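Local atomic coordinates of MATE family efflux transporter (Vibrio cholerae, PDB entry 6IDP), a protein that probably exports drugs and other toxic compounds across the bacterial inner membrane in a proton-dependent manner, as a transporter of the MATE family. Residues L338-E342 with T343-Q347; L398-G401 with A402-G406. All coordinates share one frame; numbering follows the deposited sequence.

Interaction 1 of 2, residues L338-E342 with T343-Q347; sequences LMTSE and TEVSQ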
loop_
_atom_site.group_PDB
_atom_site.type_symbol
_atom_site.label_atom_id
_atom_site.label_comp_id
_atom_site.label_asym_id
_atom_site.label_seq_id
_atom_site.Cartn_x
_atom_site.Cartn_y
_atom_site.Cartn_z
ATOM N N LEU A 338 4.932 -4.524 26.579
ATOM C CA LEU A 338 6.113 -4.904 25.814
ATOM C C LEU A 338 6.435 -3.842 24.769
ATOM O O LEU A 338 7.592 -3.648 24.395
ATOM C CB LEU A 338 5.916 -6.262 25.133
ATOM C CG LEU A 338 6.006 -7.516 26.004
ATOM C CD1 LEU A 338 5.940 -8.761 25.135
ATOM C CD2 LEU A 338 7.271 -7.512 26.849
ATOM N N MET A 339 5.400 -3.152 24.301
ATOM C CA MET A 339 5.557 -2.164 23.242
ATOM C C MET A 339 6.083 -0.824 23.766
ATOM O O MET A 339 6.634 -0.033 23.007
ATOM C CB MET A 339 4.228 -1.963 22.508
ATOM C CG MET A 339 3.760 -3.186 21.721
ATOM S SD MET A 339 2.169 -2.954 20.899
ATOM C CE MET A 339 2.604 -1.782 19.616
ATOM N N THR A 340 5.914 -0.573 25.061
ATOM C CA THR A 340 6.424 0.658 25.666
ATOM C C THR A 340 6.590 0.529 27.176
ATOM O O THR A 340 5.859 -0.217 27.830
ATOM C CB THR A 340 5.507 1.864 25.365
ATOM O OG1 THR A 340 6.044 3.042 25.980
ATOM C CG2 THR A 340 4.099 1.616 25.888
ATOM N N SER A 341 7.553 1.263 27.725
ATOM C CA SER A 341 7.826 1.219 29.157
ATOM C C SER A 341 7.186 2.391 29.903
ATOM O O SER A 341 7.218 2.440 31.133
ATOM C CB SER A 341 9.336 1.190 29.408
ATOM O OG SER A 341 9.979 2.291 28.794
ATOM N N GLU A 342 6.609 3.330 29.159
ATOM C CA GLU A 342 5.845 4.419 29.766
ATOM C C GLU A 342 4.438 3.945 30.119
ATOM O O GLU A 342 3.639 3.624 29.233
ATOM C CB GLU A 342 5.769 5.627 28.830
ATOM C CG GLU A 342 7.111 6.141 28.347
ATOM C CD GLU A 342 6.976 7.414 27.535
ATOM O OE1 GLU A 342 6.319 8.358 28.020
ATOM O OE2 GLU A 342 7.515 7.468 26.408
ATOM N N THR A 343 4.143 3.909 31.415
ATOM C CA THR A 343 2.889 3.360 31.924
ATOM C C THR A 343 1.656 4.094 31.403
ATOM O O THR A 343 0.654 3.466 31.050
ATOM C CB THR A 343 2.867 3.388 33.462
ATOM O OG1 THR A 343 4.054 2.765 33.963
ATOM C CG2 THR A 343 1.644 2.649 33.999
ATOM N N GLU A 344 1.734 5.421 31.361
ATOM C CA GLU A 344 0.636 6.238 30.866
ATOM C C GLU A 344 0.301 5.869 29.421
ATOM O O GLU A 344 -0.868 5.803 29.042
ATOM C CB GLU A 344 0.981 7.723 30.968
ATOM C CG GLU A 344 -0.182 8.655 30.667
ATOM C CD GLU A 344 0.211 10.121 30.722
ATOM O OE1 GLU A 344 1.387 10.413 31.027
ATOM O OE2 GLU A 344 -0.654 10.981 30.456
ATOM N N VAL A 345 1.333 5.618 28.621
ATOM C CA VAL A 345 1.130 5.236 27.234
ATOM C C VAL A 345 0.593 3.810 27.133
ATOM O O VAL A 345 -0.334 3.542 26.368
ATOM C CB VAL A 345 2.431 5.350 26.416
ATOM C CG1 VAL A 345 2.165 5.017 24.953
ATOM C CG2 VAL A 345 3.020 6.745 26.547
ATOM N N SER A 346 1.170 2.903 27.916
ATOM C CA SER A 346 0.792 1.494 27.855
ATOM C C SER A 346 -0.634 1.257 28.352
ATOM O O SER A 346 -1.305 0.332 27.897
ATOM C CB SER A 346 1.777 0.635 28.654
ATOM O OG SER A 346 1.699 0.910 30.040
ATOM N N GLN A 347 -1.097 2.091 29.279
ATOM C CA GLN A 347 -2.464 1.977 29.778
ATOM C C GLN A 347 -3.484 2.341 28.698
ATOM O O GLN A 347 -4.519 1.688 28.561
ATOM C CB GLN A 347 -2.669 2.859 31.011
ATOM C CG GLN A 347 -2.090 2.286 32.298
ATOM C CD GLN A 347 -2.463 3.113 33.514
ATOM O OE1 GLN A 347 -3.230 4.070 33.413
ATOM N NE2 GLN A 347 -1.924 2.747 34.671
HETATM O O HOH W 1 4.537 -0.175 30.580
#
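T340 packs on S346 and V345 across the ST turn that carries the chain from helix 332-339 into helix 343-355. In this turn E342 N donates to T340 OG1 at 3.2 Å, with OG1 anti to the backbone N of T340 (chi1 180°). Two residues on from T340, E342 occupies the N-cap position. Its carbonyl takes the first helical bond, S346 N to E342 O at 2.9 Å.

Apolar contact is between methyl groups and the CB atoms of S346 and E342. T340 CG2 rests against S346 CB at 3.7 Å and V345 CG1 at 4.0 Å, while V345 CG2 lies 3.7 Å from E342 CB, with the carboxylate oxygen OE1 of E342 also close by. V345 also touches A268, and T340 and M339 touch L271, so the turn is seated on helix 263-279.

A water bridges the two sides, donating to T340 O and to S346 OG. The same hydroxyl donates to T343 O at 2.9 Å, tilted 30° from the carbonyl plane; Q347 N reaches that oxygen from the same face, at 2.8 Å.

Interaction 2 of 2, residues L398-G401 with A402-G406; sequences LWLG and AHFYG. With OLC ((2R)-2,3-dihydroxypropyl (9Z)-octadec-9-enoate), chain L.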
loop_
_atom_site.group_PDB
_atom_site.type_symbol
_atom_site.label_atom_id
_atom_site.label_comp_id
_atom_site.label_asym_id
_atom_site.label_seq_id
_atom_site.Cartn_x
_atom_site.Cartn_y
_atom_site.Cartn_z
ATOM N N LEU A 398 -15.075 8.931 14.938
ATOM C CA LEU A 398 -13.956 9.329 15.786
ATOM C C LEU A 398 -14.260 10.620 16.531
ATOM O O LEU A 398 -13.992 10.733 17.727
ATOM C CB LEU A 398 -12.679 9.509 14.965
ATOM C CG LEU A 398 -12.024 8.254 14.391
ATOM C CD1 LEU A 398 -10.654 8.598 13.827
ATOM C CD2 LEU A 398 -11.925 7.171 15.447
ATOM N N TRP A 399 -14.816 11.593 15.815
ATOM C CA TRP A 399 -15.089 12.896 16.398
ATOM C C TRP A 399 -16.209 12.818 17.425
ATOM O O TRP A 399 -16.147 13.469 18.463
ATOM C CB TRP A 399 -15.439 13.917 15.312
ATOM C CG TRP A 399 -15.508 15.320 15.837
ATOM C CD1 TRP A 399 -14.454 16.149 16.096
ATOM C CD2 TRP A 399 -16.690 16.057 16.173
ATOM N NE1 TRP A 399 -14.907 17.355 16.570
ATOM C CE2 TRP A 399 -16.275 17.326 16.625
ATOM C CE3 TRP A 399 -18.058 15.770 16.132
ATOM C CZ2 TRP A 399 -17.181 18.305 17.035
ATOM C CZ3 TRP A 399 -18.954 16.743 16.540
ATOM C CH2 TRP A 399 -18.512 17.995 16.985
ATOM N N LEU A 400 -17.229 12.017 17.133
ATOM C CA LEU A 400 -18.343 11.834 18.057
ATOM C C LEU A 400 -17.892 11.171 19.358
ATOM O O LEU A 400 -18.268 11.602 20.449
ATOM C CB LEU A 400 -19.455 11.005 17.406
ATOM C CG LEU A 400 -20.366 11.740 16.423
ATOM C CD1 LEU A 400 -21.410 10.797 15.839
ATOM C CD2 LEU A 400 -21.032 12.920 17.108
ATOM N N GLY A 401 -17.079 10.125 19.239
ATOM C CA GLY A 401 -16.589 9.416 20.406
ATOM C C GLY A 401 -15.665 10.265 21.258
ATOM O O GLY A 401 -15.732 10.232 22.486
ATOM N N ALA A 402 -14.797 11.024 20.598
ATOM C CA ALA A 402 -13.862 11.895 21.291
ATOM C C ALA A 402 -14.599 13.023 21.998
ATOM O O ALA A 402 -14.257 13.396 23.120
ATOM C CB ALA A 402 -12.841 12.459 20.314
ATOM N N HIS A 403 -15.620 13.553 21.333
ATOM C CA HIS A 403 -16.385 14.678 21.856
ATOM C C HIS A 403 -17.092 14.349 23.162
ATOM O O HIS A 403 -17.046 15.126 24.116
ATOM C CB HIS A 403 -17.413 15.147 20.824
ATOM C CG HIS A 403 -18.344 16.199 21.342
ATOM N ND1 HIS A 403 -17.990 17.525 21.428
ATOM C CD2 HIS A 403 -19.609 16.111 21.812
ATOM C CE1 HIS A 403 -19.003 18.217 21.923
ATOM N NE2 HIS A 403 -19.997 17.382 22.165
ATOM N N PHE A 404 -17.750 13.196 23.201
ATOM C CA PHE A 404 -18.558 12.828 24.355
ATOM C C PHE A 404 -17.805 11.983 25.380
ATOM O O PHE A 404 -18.140 12.006 26.562
ATOM C CB PHE A 404 -19.819 12.079 23.906
ATOM C CG PHE A 404 -20.777 12.920 23.115
ATOM C CD1 PHE A 404 -21.518 13.916 23.730
ATOM C CD2 PHE A 404 -20.951 12.705 21.757
ATOM C CE1 PHE A 404 -22.408 14.689 23.004
ATOM C CE2 PHE A 404 -21.838 13.474 21.025
ATOM C CZ PHE A 404 -22.567 14.467 21.651
ATOM N N TYR A 405 -16.795 11.238 24.942
ATOM C CA TYR A 405 -16.145 10.292 25.846
ATOM C C TYR A 405 -14.617 10.280 25.809
ATOM O O TYR A 405 -14.001 9.335 26.296
ATOM C CB TYR A 405 -16.659 8.876 25.569
ATOM C CG TYR A 405 -18.127 8.691 25.861
ATOM C CD1 TYR A 405 -18.563 8.341 27.132
ATOM C CD2 TYR A 405 -19.079 8.865 24.867
ATOM C CE1 TYR A 405 -19.907 8.170 27.404
ATOM C CE2 TYR A 405 -20.425 8.700 25.128
ATOM C CZ TYR A 405 -20.833 8.350 26.398
ATOM O OH TYR A 405 -22.173 8.182 26.664
ATOM N N GLY A 406 -14.003 11.314 25.246
ATOM C CA GLY A 406 -12.555 11.415 25.279
ATOM C C GLY A 406 -11.842 10.329 24.495
ATOM O O GLY A 406 -12.321 9.908 23.441
HETATM C C18 OLC L . -20.706 4.609 24.558
HETATM C C10 OLC L . -21.266 6.996 17.472
HETATM C C17 OLC L . -19.409 5.365 24.742
HETATM C C11 OLC L . -19.944 6.262 17.535
HETATM C C16 OLC L . -18.714 5.542 23.407
HETATM C C12 OLC L . -19.110 6.787 18.686
HETATM C C15 OLC L . -19.638 6.228 22.422
HETATM C C13 OLC L . -19.868 6.643 19.988
HETATM C C14 OLC L . -18.890 6.520 21.137
#
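L400 and F404, one helical turn apart, lie side by side and point the same way, L400 CD2 meeting F404 CE2 at 4.0 Å. The phenyl ring also leans over the backbone, its CD2 only 3.2 Å from L400 O, which it approaches obliquely. W399 and H403 repeat the i, i+4 spacing: their rings are nearly parallel, at 21°, but slid apart with centroids 5.3 Å from each other, so they hardly overlap. H403 in turn meets the F404 ring edge to face, the planes nearly perpendicular, with H403 CD2 over the ring centre, 3.2 Å above its plane. With CG anti to its backbone N (chi1 173°), the imidazole neighbours both rings, at the corner of a bent row.

On another side of the helix, an acyl chain of monoolein, the lipid OLC, crosses one face of Y405, its C17 3.4 Å above the ring plane. The chain continues past G401, where C14 lies 3.8 Å from CA, and on to L400 CD1.

Behind these groups runs regular alpha-helical bonding from L398 O to A402 N through to G401 O and Y405 N, which fixes the spacing of the side chains. G406 then turns to positive phi. L398 and A402 pack on L410, and L398 also on A414, of the same long helical stretch 379-435, while lipid lies along the side bearing G401 and Y405.

Overall arrangement
Interactions 1 and 2 follow one another in the chain and lie on the same side of its centre, with their own centres about 23 Å apart and nearest atoms about 12 Å apart, without touching. Both are partly buried and peripheral. Interaction 1 joins two short helices through a turn, where a hydroxyl, a capping carbonyl and a water do much of the work and V345 and S346 are the buried residues. Interaction 2 stays within helical stretch 379-435: backbone bonds are regular there, and aromatic rings, leucine and lipid replace the polar network. Its buried residues are L398, G401 and A402, whereas its aromatic side chains are exposed.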